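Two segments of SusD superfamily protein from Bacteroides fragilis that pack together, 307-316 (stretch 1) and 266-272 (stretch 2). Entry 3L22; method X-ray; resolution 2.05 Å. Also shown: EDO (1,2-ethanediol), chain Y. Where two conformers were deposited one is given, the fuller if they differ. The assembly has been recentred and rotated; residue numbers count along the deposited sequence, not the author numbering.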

ATOM      1  N   ASP A 307     -13.080  15.853  13.882  1.00 15.59           N
ATOM      2  CA  ASP A 307     -12.245  15.458  12.755  1.00 15.73           C
ATOM      3  C   ASP A 307     -11.426  14.149  12.971  1.00 14.66           C
ATOM      4  O   ASP A 307     -10.411  13.946  12.314  1.00 14.30           O
ATOM      5  CB  ASP A 307     -11.298  16.597  12.303  1.00 16.01           C
ATOM      6  CG  ASP A 307     -12.027  17.844  11.832  1.00 17.95           C
ATOM      7  OD1 ASP A 307     -13.251  17.782  11.642  1.00 19.78           O
ATOM      8  OD2 ASP A 307     -11.334  18.873  11.615  1.00 21.32           O
ATOM      9  N   LEU A 308     -11.854  13.287  13.878  1.00 13.72           N
ATOM     10  CA  LEU A 308     -11.267  11.970  13.964  1.00 14.84           C
ATOM     11  C   LEU A 308     -11.713  11.126  12.759  1.00 14.60           C
ATOM     12  O   LEU A 308     -12.889  11.144  12.413  1.00 14.89           O
ATOM     13  CB  LEU A 308     -11.698  11.268  15.261  1.00 15.43           C
ATOM     14  CG  LEU A 308     -10.871  11.603  16.510  1.00 17.18           C
ATOM     15  CD1 LEU A 308     -10.974  13.066  16.878  1.00 17.13           C
ATOM     16  CD2 LEU A 308     -11.347  10.680  17.672  1.00 17.70           C
ATOM     17  N   LEU A 309     -10.796  10.390  12.135  1.00 14.21           N
ATOM     18  CA  LEU A 309     -11.148   9.412  11.135  1.00 14.40           C
ATOM     19  C   LEU A 309     -11.589   8.099  11.827  1.00 14.58           C
ATOM     20  O   LEU A 309     -10.780   7.482  12.507  1.00 14.00           O
ATOM     21  CB  LEU A 309      -9.962   9.166  10.200  1.00 14.00           C
ATOM     22  CG  LEU A 309     -10.238   8.296   8.980  1.00 15.46           C
ATOM     23  CD1 LEU A 309     -11.329   8.853   8.047  1.00 12.63           C
ATOM     24  CD2 LEU A 309      -8.923   8.010   8.205  1.00 14.94           C
HETATM   25  N   MSE A 310     -12.821   7.640  11.585  1.00 15.14           N
HETATM   26  CA  MSE A 310     -13.394   6.519  12.360  0.75 15.47           C
HETATM   27  C   MSE A 310     -13.262   5.162  11.686  1.00 16.01           C
HETATM   28  O   MSE A 310     -13.997   4.229  12.015  1.00 16.98           O
HETATM   29  CB  MSE A 310     -14.860   6.792  12.698  0.75 15.04           C
HETATM   30  CG  MSE A 310     -15.094   8.191  13.302  0.75 16.42           C
HETATM   31 SE   MSE A 310     -14.264   8.349  15.042  0.56 18.29          SE
HETATM   32  CE  MSE A 310     -15.422   7.108  16.041  0.75 14.27           C
ATOM     33  N   LYS A 311     -12.299   4.992  10.780  1.00 15.57           N
ATOM     34  CA  LYS A 311     -12.063   3.641  10.238  1.00 15.18           C
ATOM     35  C   LYS A 311     -11.432   2.691  11.267  1.00 15.28           C
ATOM     36  O   LYS A 311     -11.949   1.611  11.536  1.00 15.42           O
ATOM     37  CB  LYS A 311     -11.204   3.657   8.976  1.00 14.82           C
ATOM     38  CG  LYS A 311     -11.958   4.160   7.730  1.00 17.11           C
ATOM     39  CD  LYS A 311     -11.102   4.254   6.479  1.00 13.18           C
ATOM     40  CE  LYS A 311     -11.925   4.784   5.276  1.00 13.23           C
ATOM     41  NZ  LYS A 311     -11.173   4.636   3.980  1.00 11.82           N
ATOM     42  N   PHE A 312     -10.291   3.087  11.811  1.00 14.70           N
ATOM     43  CA  PHE A 312      -9.511   2.245  12.705  1.00 14.24           C
ATOM     44  C   PHE A 312      -9.496   2.884  14.065  1.00 15.28           C
ATOM     45  O   PHE A 312      -8.653   3.747  14.324  1.00 15.41           O
ATOM     46  CB  PHE A 312      -8.078   2.132  12.171  1.00 14.92           C
ATOM     47  CG  PHE A 312      -8.015   1.596  10.775  1.00 15.14           C
ATOM     48  CD1 PHE A 312      -8.146   0.232  10.546  1.00 15.96           C
ATOM     49  CD2 PHE A 312      -7.807   2.439   9.696  1.00 15.60           C
ATOM     50  CE1 PHE A 312      -8.091  -0.293   9.251  1.00 17.44           C
ATOM     51  CE2 PHE A 312      -7.765   1.939   8.410  1.00 17.09           C
ATOM     52  CZ  PHE A 312      -7.919   0.565   8.180  1.00 16.60           C
ATOM     53  N   THR A 313     -10.438   2.509  14.918  1.00 15.10           N
ATOM     54  CA  THR A 313     -10.497   3.078  16.243  1.00 17.35           C
ATOM     55  C   THR A 313     -10.453   2.069  17.392  1.00 16.63           C
ATOM     56  O   THR A 313     -10.590   2.484  18.556  1.00 16.02           O
ATOM     57  CB  THR A 313     -11.705   4.016  16.391  1.00 18.08           C
ATOM     58  OG1 THR A 313     -12.894   3.273  16.140  1.00 23.12           O
ATOM     59  CG2 THR A 313     -11.585   5.195  15.385  1.00 21.60           C
ATOM     60  N   ASP A 314     -10.205   0.777  17.119  1.00 14.95           N
ATOM     61  CA  ASP A 314     -10.140  -0.156  18.224  1.00 14.87           C
ATOM     62  C   ASP A 314      -8.702  -0.276  18.693  1.00 13.89           C
ATOM     63  O   ASP A 314      -7.949  -1.178  18.270  1.00 13.70           O
ATOM     64  CB  ASP A 314     -10.750  -1.503  17.843  1.00 14.66           C
ATOM     65  CG  ASP A 314     -10.713  -2.505  19.001  1.00 16.07           C
ATOM     66  OD1 ASP A 314     -10.219  -2.186  20.137  1.00 17.19           O
ATOM     67  OD2 ASP A 314     -11.161  -3.653  18.755  1.00 19.04           O
ATOM     68  N   ALA A 315      -8.308   0.653  19.548  1.00 13.67           N
ATOM     69  CA  ALA A 315      -6.918   0.727  20.025  1.00 13.66           C
ATOM     70  C   ALA A 315      -6.739  -0.223  21.206  1.00 14.46           C
ATOM     71  O   ALA A 315      -5.631  -0.588  21.516  1.00 16.62           O
ATOM     72  CB  ALA A 315      -6.538   2.129  20.402  1.00 12.40           C
ATOM     73  N   LYS A 316      -7.832  -0.632  21.831  1.00 15.09           N
ATOM     74  CA  LYS A 316      -7.792  -1.571  22.934  1.00 16.00           C
ATOM     75  C   LYS A 316      -7.289  -2.934  22.454  1.00 15.66           C
ATOM     76  O   LYS A 316      -6.352  -3.450  23.028  1.00 16.09           O
ATOM     77  CB  LYS A 316      -9.178  -1.701  23.552  1.00 16.99           C
ATOM     78  CG  LYS A 316      -9.228  -2.482  24.872  1.00 21.46           C
ATOM     79  CD  LYS A 316     -10.648  -2.468  25.502  1.00 25.40           C
TER
HETATM   80  C1  EDO Y 465     -17.081   2.686  10.945  1.00 59.09           C
HETATM   81  O1  EDO Y 465     -18.112   3.493  11.584  1.00 58.72           O
HETATM   82  C2  EDO Y 465     -16.603   1.421  11.682  1.00 58.37           C
HETATM   83  O2  EDO Y 465     -15.157   1.334  11.704  1.00 57.17           O
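Stretch 2 (266-272) SLAEYYY

No direct hydrogen bond joins these two stretches, although together they bury 567 Å² of surface. The contact is made of apolar packing, two methyl groups set over aromatic faces, a CA-H...O contact and one bridging water.

Stretch 2 is a short, weakly bonded helix, about 267-271, with loop or turn at its ends. Ser-266 sits at the N-cap position. Glu-269 N donates to Ser-266 OG at 3.2 Å, and Ser-266 OG donates in turn to Glu-269 OE1 at 2.7 Å. Within the turn, Tyr-272 N bonds to Ala-268 O at 2.9 Å. Stretch 1 has no regular helix or strand and runs past the helix as an irregular chain.

The backbones come closest at two places. The CA atoms of Thr-313 and Tyr-272 are 4.4 Å apart, and those of Phe-312 and Ala-268 are 4.6 Å apart. Leu-309 CA lies farther off, 6.1 Å from Tyr-271 CA. Going along stretch 1, the partners are Tyr-271, then Ala-268, then Tyr-272, so the two chains keep no simple parallel or antiparallel register. Ala-268 has only a methyl side chain, and the chain of stretch 1 lies close against it. Ala-268 CB is 3.3 Å from Asp-314 O and 3.6 Å from Ala-315 N. Ala-268 CA lies 3.3 Å from Phe-312 O, with an angle of 159° at the hydrogen, so the CA-H points nearly straight at the carbonyl oxygen.

Phe-312 points toward the helix and is buried. Leu-267 CD2 sits over one face of its ring, 3.6 Å from the Phe-312 ring centroid and 6° off the normal. Tyr-271 also points toward stretch 1. Its CB is 3.5 Å from Phe-312 O, and its CE1 is 3.9 Å from Leu-309 CD2. The Tyr-271 side chain thus packs against both Phe-312 and Leu-309.

A second methyl-to-ring contact forms at Tyr-272. Ala-315 CB lies over one face of that ring, 3.6 Å from the Tyr-272 centroid and 9° off the normal. The same methyl is 4.1 Å from Ala-268 CB and 4.1 Å from Glu-269 CG. Thr-313 O is 3.6 Å from Tyr-272 CB. Leu-308 starts out sideways, but the end of its side chain comes nearer, with CD2 3.4 Å from Tyr-272 O.

Water 1 supplies the polar link. It donates to Tyr-271 O at 2.7 Å and accepts from Leu-309 N at 2.9 Å, joining the two backbones. The 1,2-ethanediol touches stretch 1 instead, where EDO O2 donates to Met-310 O at 3.1 Å.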

ATOM      1  N   SER A 266       0.125   0.573  16.070  1.00 15.09           N
ATOM      2  CA  SER A 266      -1.030   0.125  15.321  1.00 14.92           C
ATOM      3  C   SER A 266      -1.746   1.293  14.661  1.00 14.45           C
ATOM      4  O   SER A 266      -1.668   2.433  15.128  1.00 14.34           O
ATOM      5  CB  SER A 266      -2.047  -0.588  16.216  1.00 14.73           C
ATOM      6  OG  SER A 266      -2.627   0.315  17.138  1.00 14.75           O
ATOM      7  N   LEU A 267      -2.461   0.989  13.587  1.00 13.50           N
ATOM      8  CA  LEU A 267      -3.339   1.950  12.942  1.00 14.56           C
ATOM      9  C   LEU A 267      -4.301   2.643  13.918  1.00 14.44           C
ATOM     10  O   LEU A 267      -4.381   3.891  13.950  1.00 14.88           O
ATOM     11  CB  LEU A 267      -4.143   1.261  11.840  1.00 14.63           C
ATOM     12  CG  LEU A 267      -3.524   1.237  10.443  1.00 17.83           C
ATOM     13  CD1 LEU A 267      -2.071   0.871  10.391  1.00 14.66           C
ATOM     14  CD2 LEU A 267      -4.407   0.397   9.502  1.00 13.24           C
ATOM     15  N   ALA A 268      -5.006   1.853  14.718  1.00 13.85           N
ATOM     16  CA  ALA A 268      -5.996   2.404  15.632  1.00 13.84           C
ATOM     17  C   ALA A 268      -5.410   3.380  16.631  1.00 13.79           C
ATOM     18  O   ALA A 268      -6.045   4.378  16.985  1.00 13.50           O
ATOM     19  CB  ALA A 268      -6.802   1.260  16.362  1.00 13.73           C
ATOM     20  N   GLU A 269      -4.180   3.121  17.050  1.00 13.46           N
ATOM     21  CA  GLU A 269      -3.519   4.006  17.990  1.00 13.03           C
ATOM     22  C   GLU A 269      -3.220   5.391  17.393  1.00 12.98           C
ATOM     23  O   GLU A 269      -3.120   6.365  18.141  1.00 12.35           O
ATOM     24  CB  GLU A 269      -2.235   3.370  18.511  1.00 12.61           C
ATOM     25  CG  GLU A 269      -2.526   2.300  19.538  1.00 15.20           C
ATOM     26  CD  GLU A 269      -1.289   1.541  19.903  1.00 16.57           C
ATOM     27  OE1 GLU A 269      -0.770   0.780  19.055  1.00 13.91           O
ATOM     28  OE2 GLU A 269      -0.802   1.779  21.019  1.00 15.66           O
ATOM     29  N   TYR A 270      -3.139   5.477  16.073  1.00 11.91           N
ATOM     30  CA  TYR A 270      -2.869   6.751  15.393  1.00 12.59           C
ATOM     31  C   TYR A 270      -4.117   7.612  15.146  1.00 11.94           C
ATOM     32  O   TYR A 270      -3.993   8.817  14.933  1.00 12.30           O
ATOM     33  CB  TYR A 270      -2.066   6.481  14.083  1.00 12.76           C
ATOM     34  CG  TYR A 270      -0.596   6.409  14.341  1.00 12.71           C
ATOM     35  CD1 TYR A 270      -0.071   5.387  15.098  1.00 15.61           C
ATOM     36  CD2 TYR A 270       0.278   7.358  13.847  1.00 14.23           C
ATOM     37  CE1 TYR A 270       1.264   5.306  15.365  1.00 13.72           C
ATOM     38  CE2 TYR A 270       1.637   7.274  14.110  1.00 14.46           C
ATOM     39  CZ  TYR A 270       2.102   6.238  14.863  1.00 16.01           C
ATOM     40  OH  TYR A 270       3.406   6.124  15.163  1.00 22.04           O
ATOM     41  N   TYR A 271      -5.307   7.000  15.180  1.00 11.95           N
ATOM     42  CA  TYR A 271      -6.558   7.663  14.825  1.00 12.39           C
ATOM     43  C   TYR A 271      -7.566   7.802  15.969  1.00 12.88           C
ATOM     44  O   TYR A 271      -8.362   8.731  15.946  1.00 13.36           O
ATOM     45  CB  TYR A 271      -7.260   6.902  13.687  1.00 12.37           C
ATOM     46  CG  TYR A 271      -6.496   6.950  12.369  1.00 13.24           C
ATOM     47  CD1 TYR A 271      -6.444   8.113  11.631  1.00 13.26           C
ATOM     48  CD2 TYR A 271      -5.875   5.816  11.853  1.00 14.95           C
ATOM     49  CE1 TYR A 271      -5.773   8.174  10.435  1.00 13.06           C
ATOM     50  CE2 TYR A 271      -5.192   5.850  10.638  1.00 16.77           C
ATOM     51  CZ  TYR A 271      -5.127   7.047   9.951  1.00 16.41           C
ATOM     52  OH  TYR A 271      -4.450   7.120   8.773  1.00 15.32           O
ATOM     53  N   TYR A 272      -7.524   6.922  16.966  1.00 12.69           N
ATOM     54  CA  TYR A 272      -8.645   6.774  17.879  1.00 13.19           C
ATOM     55  C   TYR A 272      -8.899   7.911  18.840  1.00 13.80           C
ATOM     56  O   TYR A 272     -10.007   8.008  19.322  1.00 14.22           O
ATOM     57  CB  TYR A 272      -8.568   5.475  18.721  1.00 12.48           C
ATOM     58  CG  TYR A 272      -7.760   5.532  19.990  1.00 13.25           C
ATOM     59  CD1 TYR A 272      -6.403   5.792  19.950  1.00 14.87           C
ATOM     60  CD2 TYR A 272      -8.358   5.316  21.267  1.00 15.90           C
ATOM     61  CE1 TYR A 272      -5.642   5.839  21.093  1.00 15.27           C
ATOM     62  CE2 TYR A 272      -7.578   5.371  22.456  1.00 13.87           C
ATOM     63  CZ  TYR A 272      -6.215   5.622  22.330  1.00 15.94           C
ATOM     64  OH  TYR A 272      -5.346   5.676  23.386  1.00 17.32           O
TER
HETATM   65  O   HOH W   1      -8.366  10.362  13.802  1.00 10.23           O